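Local coordinates for 6-phosphogluconate dehydrogenase NAD-binding (Dyadobacter fermentans, PDB 4GBJ), which probably acts as an NAD- or NADP-dependent oxidoreductase related to 6-phosphogluconate and 3-hydroxyisobutyrate dehydrogenases, at residues I20-L25 and A129-V134; L11-L16 and S39-L44; N229-V234 and A284-A289. All blocks are in the same frame, centred on the assembly; numbering follows the deposited sequence.

Interaction 1 (I20-L25 and A129-V134); sequences IAEILL and AVRAKV
I23 reaches from helix 17-26 toward the C-terminal end of helix 127-131, where V130 and K133 receive it. Its CB bond points at 129-134, and from there a single branch, CG1 and then CD1, makes the contact. CG1, set beside the backbone N and anti to the carbonyl carbon (chi1 -76°), passes 4.0 Å from CE of K133, the two side chains running past each other in opposite directions. Beyond it, CD1 ends 3.3 Å from the carbonyl O of V130 and 3.9 Å from V130 CG1. That same methyl of V130 also meets CG1 of I20 at 3.8 Å, one turn back, so it is shared by both isoleucines. K133 has a positive phi (57°) and closes a Schellman motif at the helix end, from which its extended chain leads CE to I23. Toward the solvent, E22 OE1 and R131 NE stay 4.5 Å apart, opposite charges beyond salt-bridge distance, and no hydrogen bond crosses the contact. I20 also touches F10 of strand 8-11. The pairing thus joins the helix following the glycine-rich turn to a later helix of the same domain, consistent with a Rossmann-type dinucleotide-binding fold.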
ATOM      1  N   ILE B  20      15.840   1.717  22.661  1.00 41.92           N
ATOM      2  CA  ILE B  20      15.244   0.555  23.313  1.00 39.63           C
ATOM      3  C   ILE B  20      15.843   0.397  24.701  1.00 42.44           C
ATOM      4  O   ILE B  20      15.091   0.229  25.651  1.00 41.33           O
ATOM      5  CB  ILE B  20      15.402  -0.738  22.486  1.00 40.50           C
ATOM      6  CG1 ILE B  20      14.529  -0.676  21.236  1.00 39.59           C
ATOM      7  CG2 ILE B  20      14.994  -1.964  23.331  1.00 41.36           C
ATOM      8  CD1 ILE B  20      14.864  -1.627  20.190  1.00 39.51           C
ATOM      9  N   ALA B  21      17.174   0.480  24.825  1.00 40.98           N
ATOM     10  CA  ALA B  21      17.847   0.316  26.126  1.00 42.98           C
ATOM     11  C   ALA B  21      17.464   1.428  27.118  1.00 47.30           C
ATOM     12  O   ALA B  21      17.316   1.176  28.312  1.00 47.71           O
ATOM     13  CB  ALA B  21      19.358   0.299  25.933  1.00 44.48           C
ATOM     14  N   GLU B  22      17.283   2.651  26.627  1.00 44.48           N
ATOM     15  CA  GLU B  22      16.874   3.768  27.498  1.00 45.89           C
ATOM     16  C   GLU B  22      15.501   3.494  28.162  1.00 49.61           C
ATOM     17  O   GLU B  22      15.313   3.784  29.333  1.00 49.64           O
ATOM     18  CB  GLU B  22      16.823   5.077  26.702  1.00 48.14           C
ATOM     19  CG  GLU B  22      18.201   5.556  26.273  1.00 59.40           C
ATOM     20  CD  GLU B  22      18.247   6.853  25.491  1.00 82.05           C
ATOM     21  OE1 GLU B  22      17.249   7.180  24.812  1.00 65.54           O
ATOM     22  OE2 GLU B  22      19.307   7.521  25.522  1.00 79.53           O
ATOM     23  N   ILE B  23      14.560   2.932  27.420  1.00 46.39           N
ATOM     24  CA  ILE B  23      13.247   2.614  27.982  1.00 46.48           C
ATOM     25  C   ILE B  23      13.339   1.489  29.030  1.00 48.63           C
ATOM     26  O   ILE B  23      12.614   1.534  30.027  1.00 48.89           O
ATOM     27  CB  ILE B  23      12.253   2.260  26.855  1.00 48.32           C
ATOM     28  CG1 ILE B  23      11.819   3.532  26.146  1.00 49.33           C
ATOM     29  CG2 ILE B  23      11.035   1.488  27.352  1.00 49.55           C
ATOM     30  CD1 ILE B  23      11.484   3.319  24.710  1.00 56.68           C
ATOM     31  N   LEU B  24      14.196   0.480  28.805  1.00 42.58           N
ATOM     32  CA  LEU B  24      14.299  -0.623  29.756  1.00 42.02           C
ATOM     33  C   LEU B  24      14.975  -0.140  31.029  1.00 47.14           C
ATOM     34  O   LEU B  24      14.574  -0.560  32.106  1.00 51.27           O
ATOM     35  CB  LEU B  24      15.031  -1.832  29.124  1.00 40.11           C
ATOM     36  CG  LEU B  24      14.340  -2.442  27.904  1.00 42.85           C
ATOM     37  CD1 LEU B  24      15.146  -3.647  27.353  1.00 41.78           C
ATOM     38  CD2 LEU B  24      12.882  -2.837  28.205  1.00 44.14           C
ATOM     39  N   LEU B  25      15.911   0.807  30.926  1.00 41.29           N
ATOM     40  CA  LEU B  25      16.509   1.430  32.099  1.00 43.09           C
ATOM     41  C   LEU B  25      15.452   2.270  32.862  1.00 51.54           C
ATOM     42  O   LEU B  25      15.265   2.046  34.060  1.00 52.99           O
ATOM     43  CB  LEU B  25      17.697   2.298  31.701  1.00 42.46           C
ATOM     44  CG  LEU B  25      18.915   1.536  31.274  1.00 47.53           C
ATOM     45  CD1 LEU B  25      19.891   2.448  30.531  1.00 48.84           C
ATOM     46  CD2 LEU B  25      19.595   0.830  32.487  1.00 50.20           C
ATOM     47  N   ALA B 129       9.325   6.016  16.569  1.00 59.37           N
ATOM     48  CA  ALA B 129       8.216   5.157  16.993  1.00 56.03           C
ATOM     49  C   ALA B 129       8.547   4.415  18.274  1.00 56.25           C
ATOM     50  O   ALA B 129       7.616   4.067  19.005  1.00 54.73           O
ATOM     51  CB  ALA B 129       7.841   4.158  15.890  1.00 53.78           C
ATOM     52  N   VAL B 130       9.865   4.151  18.539  1.00 51.84           N
ATOM     53  CA  VAL B 130      10.348   3.477  19.753  1.00 49.52           C
ATOM     54  C   VAL B 130      10.227   4.420  20.931  1.00 55.58           C
ATOM     55  O   VAL B 130       9.757   4.010  21.993  1.00 54.39           O
ATOM     56  CB  VAL B 130      11.799   2.957  19.633  1.00 51.28           C
ATOM     57  CG1 VAL B 130      12.288   2.395  20.974  1.00 51.75           C
ATOM     58  CG2 VAL B 130      11.922   1.905  18.527  1.00 47.50           C
ATOM     59  N   ARG B 131      10.685   5.676  20.763  1.00 55.02           N
ATOM     60  CA  ARG B 131      10.607   6.673  21.830  1.00 57.53           C
ATOM     61  C   ARG B 131       9.154   6.925  22.165  1.00 63.48           C
ATOM     62  O   ARG B 131       8.817   6.982  23.347  1.00 65.24           O
ATOM     63  CB  ARG B 131      11.345   7.968  21.448  1.00 59.33           C
ATOM     64  CG  ARG B 131      12.861   7.779  21.377  1.00 68.12           C
ATOM     65  CD  ARG B 131      13.664   9.071  21.271  1.00 80.66           C
ATOM     66  NE  ARG B 131      15.110   8.788  21.254  1.00 84.89           N
ATOM     67  CZ  ARG B 131      15.822   8.420  20.184  1.00 94.21           C
ATOM     68  NH1 ARG B 131      15.240   8.304  18.991  1.00 69.59           N
ATOM     69  NH2 ARG B 131      17.122   8.174  20.298  1.00 83.45           N
ATOM     70  N   ALA B 132       8.276   6.962  21.137  1.00 59.09           N
ATOM     71  CA  ALA B 132       6.839   7.161  21.336  1.00 60.70           C
ATOM     72  C   ALA B 132       6.116   5.860  21.729  1.00 63.88           C
ATOM     73  O   ALA B 132       4.936   5.921  22.053  1.00 65.85           O
ATOM     74  CB  ALA B 132       6.212   7.747  20.072  1.00 61.83           C
ATOM     75  N   LYS B 133       6.812   4.702  21.711  1.00 58.30           N
ATOM     76  CA  LYS B 133       6.287   3.371  22.065  1.00 57.60           C
ATOM     77  C   LYS B 133       5.057   2.978  21.196  1.00 65.46           C
ATOM     78  O   LYS B 133       4.212   2.207  21.661  1.00 67.99           O
ATOM     79  CB  LYS B 133       5.951   3.296  23.568  1.00 61.32           C
ATOM     80  CG  LYS B 133       7.163   3.597  24.475  1.00 64.38           C
ATOM     81  CD  LYS B 133       6.774   3.809  25.922  1.00 65.34           C
ATOM     82  CE  LYS B 133       7.906   4.399  26.723  1.00 64.23           C
ATOM     83  NZ  LYS B 133       7.438   4.888  28.045  1.00 80.14           N
ATOM     84  N   VAL B 134       5.011   3.459  19.917  1.00 59.53           N
ATOM     85  CA  VAL B 134       3.914   3.202  18.957  1.00 57.41           C
ATOM     86  C   VAL B 134       4.287   2.070  17.948  1.00 52.99           C
ATOM     87  O   VAL B 134       3.504   1.761  17.054  1.00 50.74           O
ATOM     88  CB  VAL B 134       3.461   4.476  18.189  1.00 63.00           C
ATOM     89  CG1 VAL B 134       2.802   5.475  19.123  1.00 66.60           C
ATOM     90  CG2 VAL B 134       4.604   5.129  17.409  1.00 62.17           C
TER

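Interaction 2 (L11-L16 and S39-L44); sequences LGLGNL and SKAEPL
L13 carries the contact with both of its methyls. CD1 lies 3.5 Å from CB of A41, a tight methyl-methyl approach, and 3.7 Å from CA of the same residue. CD2 meets CD1 of L44 at 3.8 Å, the two leucine side chains reaching toward each other tip to tip. In L13 the CG atom is anti to the carbonyl carbon (chi1 -49°), and the bond leaving CA already points at 39-44. K40 adds a polar margin: its chain, bent at chi2 and chi4, brings NZ within 4.1 Å of the carbonyl O of L13, a distance too long to count as a hydrogen bond.

The next shell fixes the backbone that presents L13. Its N is hydrogen-bonded to OD1 of N35, just after strand 31-34, and its O to OG1 of T18 in helix 17-26, so both polar backbone atoms have partners. G12 just before it has a phi of 100° and a psi of 110°, at which a CB would be jammed against the carbonyl O of L11. V33 touches both L13 and A41, so strand 31-34 meets both partners, while L25 of helix 17-26 flanks L44. G12 and G14, together with G17, fit the GxGxxG pattern of the Rossmann strand-turn-helix, whose glycine-rich turn in relatives lets the dinucleotide's pyrophosphate come close to the start of the helix; that role is only probable here.

Across the two segments the attraction is therefore almost wholly dispersive. With no hydrogen bond between them, the direct contact between the turn and 39-44 rests on the fit of L13 to A41 and L44, and the positive charge expected on K40 NZ would at most polarise the L13 carbonyl weakly.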
ATOM      1  N   LEU B  11      23.217  -6.137  23.669  1.00 34.14           N
ATOM      2  CA  LEU B  11      24.292  -6.077  22.689  1.00 34.52           C
ATOM      3  C   LEU B  11      23.861  -5.357  21.401  1.00 39.57           C
ATOM      4  O   LEU B  11      22.956  -5.815  20.726  1.00 40.05           O
ATOM      5  CB  LEU B  11      24.731  -7.504  22.377  1.00 33.85           C
ATOM      6  CG  LEU B  11      25.065  -8.393  23.588  1.00 38.47           C
ATOM      7  CD1 LEU B  11      25.478  -9.774  23.135  1.00 39.35           C
ATOM      8  CD2 LEU B  11      26.190  -7.810  24.402  1.00 40.24           C
ATOM      9  N   GLY B  12      24.526  -4.252  21.069  1.00 36.08           N
ATOM     10  CA  GLY B  12      24.228  -3.477  19.872  1.00 36.68           C
ATOM     11  C   GLY B  12      23.382  -2.276  20.230  1.00 43.63           C
ATOM     12  O   GLY B  12      22.209  -2.433  20.569  1.00 42.94           O
ATOM     13  N   LEU B  13      23.973  -1.071  20.142  1.00 44.00           N
ATOM     14  CA  LEU B  13      23.382   0.178  20.577  1.00 45.53           C
ATOM     15  C   LEU B  13      23.335   1.199  19.449  1.00 51.92           C
ATOM     16  O   LEU B  13      23.682   2.371  19.647  1.00 53.32           O
ATOM     17  CB  LEU B  13      24.189   0.743  21.758  1.00 46.16           C
ATOM     18  CG  LEU B  13      24.499  -0.222  22.906  1.00 52.13           C
ATOM     19  CD1 LEU B  13      25.382   0.450  23.941  1.00 54.00           C
ATOM     20  CD2 LEU B  13      23.231  -0.697  23.577  1.00 55.70           C
ATOM     21  N   GLY B  14      22.821   0.783  18.310  1.00 47.00           N
ATOM     22  CA  GLY B  14      22.671   1.675  17.165  1.00 46.99           C
ATOM     23  C   GLY B  14      21.451   2.566  17.323  1.00 51.68           C
ATOM     24  O   GLY B  14      21.012   2.845  18.448  1.00 50.75           O
ATOM     25  N   ASN B  15      20.864   2.973  16.189  1.00 49.86           N
ATOM     26  CA  ASN B  15      19.697   3.866  16.149  1.00 50.32           C
ATOM     27  C   ASN B  15      18.480   3.296  16.870  1.00 50.58           C
ATOM     28  O   ASN B  15      17.668   4.079  17.359  1.00 49.45           O
ATOM     29  CB  ASN B  15      19.315   4.199  14.687  1.00 58.17           C
ATOM     30  CG  ASN B  15      20.274   5.159  13.992  1.00 92.44           C
ATOM     31  OD1 ASN B  15      21.430   5.357  14.401  1.00 83.95           O
ATOM     32  ND2 ASN B  15      19.816   5.771  12.906  1.00 88.68           N
ATOM     33  N   LEU B  16      18.321   1.949  16.902  1.00 44.80           N
ATOM     34  CA  LEU B  16      17.220   1.315  17.615  1.00 43.28           C
ATOM     35  C   LEU B  16      17.660   0.798  18.988  1.00 42.96           C
ATOM     36  O   LEU B  16      16.885   0.888  19.935  1.00 40.93           O
ATOM     37  CB  LEU B  16      16.620   0.173  16.787  1.00 43.54           C
ATOM     38  CG  LEU B  16      15.985   0.556  15.445  1.00 50.42           C
ATOM     39  CD1 LEU B  16      15.606  -0.700  14.667  1.00 51.17           C
ATOM     40  CD2 LEU B  16      14.737   1.399  15.628  1.00 53.83           C
ATOM     41  N   SER B  39      31.944   4.179  22.519  1.00 84.13           N
ATOM     42  CA  SER B  39      31.470   5.503  22.964  1.00 84.46           C
ATOM     43  C   SER B  39      29.930   5.678  22.913  1.00 87.75           C
ATOM     44  O   SER B  39      29.398   6.535  23.625  1.00 86.79           O
ATOM     45  CB  SER B  39      32.132   6.612  22.145  1.00 90.58           C
ATOM     46  OG  SER B  39      31.705   6.596  20.793  1.00104.75           O
ATOM     47  N   LYS B  40      29.217   4.859  22.115  1.00 84.85           N
ATOM     48  CA  LYS B  40      27.747   4.931  21.990  1.00 84.18           C
ATOM     49  C   LYS B  40      26.995   4.572  23.287  1.00 86.47           C
ATOM     50  O   LYS B  40      25.817   4.905  23.402  1.00 85.89           O
ATOM     51  CB  LYS B  40      27.246   3.981  20.885  1.00 86.19           C
ATOM     52  CG  LYS B  40      27.707   4.349  19.472  1.00103.24           C
ATOM     53  CD  LYS B  40      26.754   5.312  18.761  1.00114.73           C
ATOM     54  CE  LYS B  40      26.829   5.186  17.254  1.00127.14           C
ATOM     55  NZ  LYS B  40      26.028   4.038  16.740  1.00130.81           N
ATOM     56  N   ALA B  41      27.648   3.863  24.223  1.00 82.24           N
ATOM     57  CA  ALA B  41      27.032   3.405  25.465  1.00 80.94           C
ATOM     58  C   ALA B  41      27.061   4.415  26.605  1.00 84.27           C
ATOM     59  O   ALA B  41      26.363   4.190  27.595  1.00 84.33           O
ATOM     60  CB  ALA B  41      27.730   2.144  25.937  1.00 81.08           C
ATOM     61  N   GLU B  42      27.856   5.493  26.510  1.00 79.21           N
ATOM     62  CA  GLU B  42      27.968   6.422  27.628  1.00 78.35           C
ATOM     63  C   GLU B  42      26.661   7.164  27.992  1.00 77.98           C
ATOM     64  O   GLU B  42      26.475   7.363  29.189  1.00 76.72           O
ATOM     65  CB  GLU B  42      29.128   7.406  27.430  1.00 81.35           C
ATOM     66  CG  GLU B  42      30.483   6.710  27.513  1.00 92.84           C
ATOM     67  CD  GLU B  42      30.694   5.778  28.699  1.00105.53           C
ATOM     68  OE1 GLU B  42      30.404   6.197  29.844  1.00101.09           O
ATOM     69  OE2 GLU B  42      31.154   4.632  28.488  1.00 87.76           O
ATOM     70  N   PRO B  43      25.706   7.498  27.088  1.00 72.84           N
ATOM     71  CA  PRO B  43      24.432   8.075  27.566  1.00 71.89           C
ATOM     72  C   PRO B  43      23.617   7.066  28.411  1.00 73.03           C
ATOM     73  O   PRO B  43      22.865   7.493  29.287  1.00 73.87           O
ATOM     74  CB  PRO B  43      23.694   8.458  26.269  1.00 73.95           C
ATOM     75  CG  PRO B  43      24.698   8.337  25.173  1.00 78.80           C
ATOM     76  CD  PRO B  43      25.681   7.313  25.627  1.00 73.93           C
ATOM     77  N   LEU B  44      23.800   5.733  28.188  1.00 64.76           N
ATOM     78  CA  LEU B  44      23.093   4.699  28.962  1.00 62.16           C
ATOM     79  C   LEU B  44      23.723   4.504  30.367  1.00 64.38           C
ATOM     80  O   LEU B  44      23.004   4.153  31.316  1.00 60.42           O
ATOM     81  CB  LEU B  44      23.067   3.362  28.205  1.00 60.25           C
ATOM     82  CG  LEU B  44      22.572   3.403  26.763  1.00 64.33           C
ATOM     83  CD1 LEU B  44      22.469   2.010  26.195  1.00 62.91           C
ATOM     84  CD2 LEU B  44      21.237   4.116  26.660  1.00 67.01           C
TER

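Interaction 3 (N229-V234 and A284-A289); sequences NTYEPV and ALALGA
The ring of Y231 lies with one face on A284, whose CA stands 3.5 Å from the ring centroid and only 11° off the ring normal, a CH-pi contact over the centre. The backbone N of A284 is over the same ring, 3.3 Å from CD1, and its CB comes to 3.6 Å from CG. L287 approaches obliquely: its CG is 3.5 Å from CE2, and the two side chains run past each other in opposite directions. A286 also comes in obliquely, with CB 3.5 Å from the phenol OH.

The other flat group, the carboxamide of N229, belongs to the same segment as the ring. Y231 OH donates to N229 OD1 over 2.8 Å, lying in the carbonyl plane on a lone pair at a C=O...donor angle of 144°. The same oxygen has CD2 of L287 at 3.4 Å, and ND2 makes a weak hydrogen bond to OG of S290.

Both segments belong to the helical C-terminal domain of the 3-hydroxyisobutyrate dehydrogenase type. N229 is the first residue to leave helix 217-228, and with its positive phi of 59° it begins the loop that carries Y231 onto the 3-10 turn 284-286 ahead of helix 288-292. A backbone hydrogen bond to D281 ties Y231 to the chain preceding that turn. L225 and V226 of helix 217-228 also touch the tyrosine, and V226 meets A286 as well.

An alanine at Y231 would probably leave N229 OD1 without its phenol donor and open a gap over A284 CA and beside L287 CG, although the CB contact with A284 could remain.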
ATOM      1  N   ASN B 229      10.329  13.591  -4.499  1.00 32.26           N
ATOM      2  CA  ASN B 229      11.428  12.884  -5.146  1.00 32.54           C
ATOM      3  C   ASN B 229      12.729  13.344  -4.515  1.00 38.13           C
ATOM      4  O   ASN B 229      13.724  13.428  -5.196  1.00 38.93           O
ATOM      5  CB  ASN B 229      11.418  13.101  -6.675  1.00 37.54           C
ATOM      6  CG  ASN B 229      11.034  11.933  -7.533  1.00 38.15           C
ATOM      7  OD1 ASN B 229      10.961  10.758  -7.118  1.00 33.15           O
ATOM      8  ND2 ASN B 229      10.905  12.239  -8.806  1.00 34.04           N
ATOM      9  N   THR B 230      12.690  13.710  -3.223  1.00 38.09           N
ATOM     10  CA  THR B 230      13.869  14.094  -2.457  1.00 41.86           C
ATOM     11  C   THR B 230      14.017  12.942  -1.474  1.00 44.43           C
ATOM     12  O   THR B 230      13.046  12.588  -0.769  1.00 44.59           O
ATOM     13  CB  THR B 230      13.772  15.467  -1.817  1.00 57.30           C
ATOM     14  OG1 THR B 230      12.776  15.444  -0.780  1.00 64.92           O
ATOM     15  CG2 THR B 230      13.514  16.563  -2.849  1.00 55.88           C
ATOM     16  N   TYR B 231      15.188  12.308  -1.531  1.00 35.31           N
ATOM     17  CA  TYR B 231      15.535  11.151  -0.745  1.00 33.68           C
ATOM     18  C   TYR B 231      16.760  11.461   0.119  1.00 38.82           C
ATOM     19  O   TYR B 231      17.684  10.655   0.234  1.00 33.71           O
ATOM     20  CB  TYR B 231      15.756   9.988  -1.711  1.00 30.49           C
ATOM     21  CG  TYR B 231      14.529   9.747  -2.551  1.00 29.06           C
ATOM     22  CD1 TYR B 231      13.405   9.148  -2.013  1.00 30.30           C
ATOM     23  CD2 TYR B 231      14.462  10.193  -3.870  1.00 29.79           C
ATOM     24  CE1 TYR B 231      12.270   8.916  -2.782  1.00 28.40           C
ATOM     25  CE2 TYR B 231      13.339   9.959  -4.647  1.00 30.21           C
ATOM     26  CZ  TYR B 231      12.220   9.374  -4.084  1.00 31.22           C
ATOM     27  OH  TYR B 231      11.099   9.166  -4.835  1.00 29.33           O
ATOM     28  N   GLU B 232      16.753  12.702   0.680  1.00 40.65           N
ATOM     29  CA  GLU B 232      17.705  13.260   1.642  1.00 44.35           C
ATOM     30  C   GLU B 232      16.853  14.038   2.695  1.00 50.05           C
ATOM     31  O   GLU B 232      15.886  14.684   2.294  1.00 48.90           O
ATOM     32  CB  GLU B 232      18.723  14.173   0.929  1.00 47.92           C
ATOM     33  CG  GLU B 232      19.420  13.476  -0.236  1.00 60.01           C
ATOM     34  CD  GLU B 232      20.260  14.364  -1.125  1.00 86.12           C
ATOM     35  OE1 GLU B 232      19.725  14.849  -2.149  1.00 77.09           O
ATOM     36  OE2 GLU B 232      21.470  14.512  -0.842  1.00 86.95           O
ATOM     37  N   PRO B 233      17.060  13.904   4.017  1.00 48.59           N
ATOM     38  CA  PRO B 233      18.101  13.133   4.699  1.00 48.03           C
ATOM     39  C   PRO B 233      17.803  11.643   4.690  1.00 47.70           C
ATOM     40  O   PRO B 233      16.712  11.197   4.369  1.00 47.82           O
ATOM     41  CB  PRO B 233      18.091  13.724   6.119  1.00 52.00           C
ATOM     42  CG  PRO B 233      16.669  14.109   6.328  1.00 56.75           C
ATOM     43  CD  PRO B 233      16.207  14.621   4.989  1.00 51.83           C
ATOM     44  N   VAL B 234      18.801  10.877   5.028  1.00 41.47           N
ATOM     45  CA  VAL B 234      18.748   9.431   4.978  1.00 39.76           C
ATOM     46  C   VAL B 234      18.239   8.853   6.270  1.00 44.66           C
ATOM     47  O   VAL B 234      18.798   9.142   7.319  1.00 47.13           O
ATOM     48  CB  VAL B 234      20.148   8.888   4.632  1.00 40.81           C
ATOM     49  CG1 VAL B 234      20.163   7.361   4.585  1.00 37.73           C
ATOM     50  CG2 VAL B 234      20.616   9.473   3.308  1.00 40.29           C
ATOM     51  N   ALA B 284      14.609   6.092  -2.451  1.00 24.37           N
ATOM     52  CA  ALA B 284      15.009   6.467  -3.807  1.00 23.45           C
ATOM     53  C   ALA B 284      14.848   5.342  -4.797  1.00 22.99           C
ATOM     54  O   ALA B 284      15.019   5.580  -5.974  1.00 21.57           O
ATOM     55  CB  ALA B 284      16.450   6.972  -3.807  1.00 25.25           C
ATOM     56  N   LEU B 285      14.424   4.125  -4.385  1.00 22.60           N
ATOM     57  CA  LEU B 285      14.114   3.080  -5.366  1.00 22.89           C
ATOM     58  C   LEU B 285      13.016   3.632  -6.315  1.00 24.34           C
ATOM     59  O   LEU B 285      12.950   3.251  -7.503  1.00 23.22           O
ATOM     60  CB  LEU B 285      13.667   1.761  -4.685  1.00 22.52           C
ATOM     61  CG  LEU B 285      12.263   1.766  -4.048  1.00 26.67           C
ATOM     62  CD1 LEU B 285      11.176   1.378  -5.038  1.00 26.64           C
ATOM     63  CD2 LEU B 285      12.221   0.857  -2.834  1.00 26.20           C
ATOM     64  N   ALA B 286      12.146   4.528  -5.779  1.00 20.42           N
ATOM     65  CA  ALA B 286      11.040   5.121  -6.536  1.00 21.88           C
ATOM     66  C   ALA B 286      11.495   6.027  -7.712  1.00 26.98           C
ATOM     67  O   ALA B 286      10.666   6.312  -8.588  1.00 25.46           O
ATOM     68  CB  ALA B 286      10.111   5.888  -5.609  1.00 23.11           C
ATOM     69  N   LEU B 287      12.789   6.454  -7.742  1.00 22.82           N
ATOM     70  CA  LEU B 287      13.362   7.210  -8.851  1.00 23.32           C
ATOM     71  C   LEU B 287      13.476   6.413 -10.104  1.00 26.38           C
ATOM     72  O   LEU B 287      13.568   7.032 -11.154  1.00 24.39           O
ATOM     73  CB  LEU B 287      14.757   7.795  -8.533  1.00 24.01           C
ATOM     74  CG  LEU B 287      14.783   9.058  -7.730  1.00 30.18           C
ATOM     75  CD1 LEU B 287      16.213   9.502  -7.480  1.00 30.94           C
ATOM     76  CD2 LEU B 287      14.055  10.210  -8.478  1.00 32.61           C
ATOM     77  N   GLY B 288      13.488   5.078 -10.042  1.00 25.07           N
ATOM     78  CA  GLY B 288      13.581   4.271 -11.269  1.00 23.21           C
ATOM     79  C   GLY B 288      12.458   4.534 -12.259  1.00 22.19           C
ATOM     80  O   GLY B 288      12.670   4.529 -13.471  1.00 23.22           O
ATOM     81  N   ALA B 289      11.257   4.762 -11.756  1.00 20.43           N
ATOM     82  CA  ALA B 289      10.086   5.038 -12.617  1.00 22.80           C
ATOM     83  C   ALA B 289      10.293   6.355 -13.363  1.00 25.11           C
ATOM     84  O   ALA B 289       9.841   6.471 -14.494  1.00 25.11           O
ATOM     85  CB  ALA B 289       8.805   5.112 -11.784  1.00 24.29           C
TER

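Interactions 1 and 2 belong to one domain and are joined twice: L44 of interaction 2 packs on A21 and E22 of helix 17-26, with A21 CB 3.6 Å from L44 CD1, and V130 of interaction 1 also touches L16. Interaction 3 lies in the helical C-terminal domain, its centre about 28 Å from that of interaction 1 and about 29 Å from that of interaction 2. Interactions 2 and 3 are mostly buried, whereas interaction 1 is partly so, its apolar centre giving way to exposed R131 and K133. No hydrogen bond crosses any of the three. The first two rest mainly on aliphatic side chains, while the third sets an aromatic face on an alanine backbone.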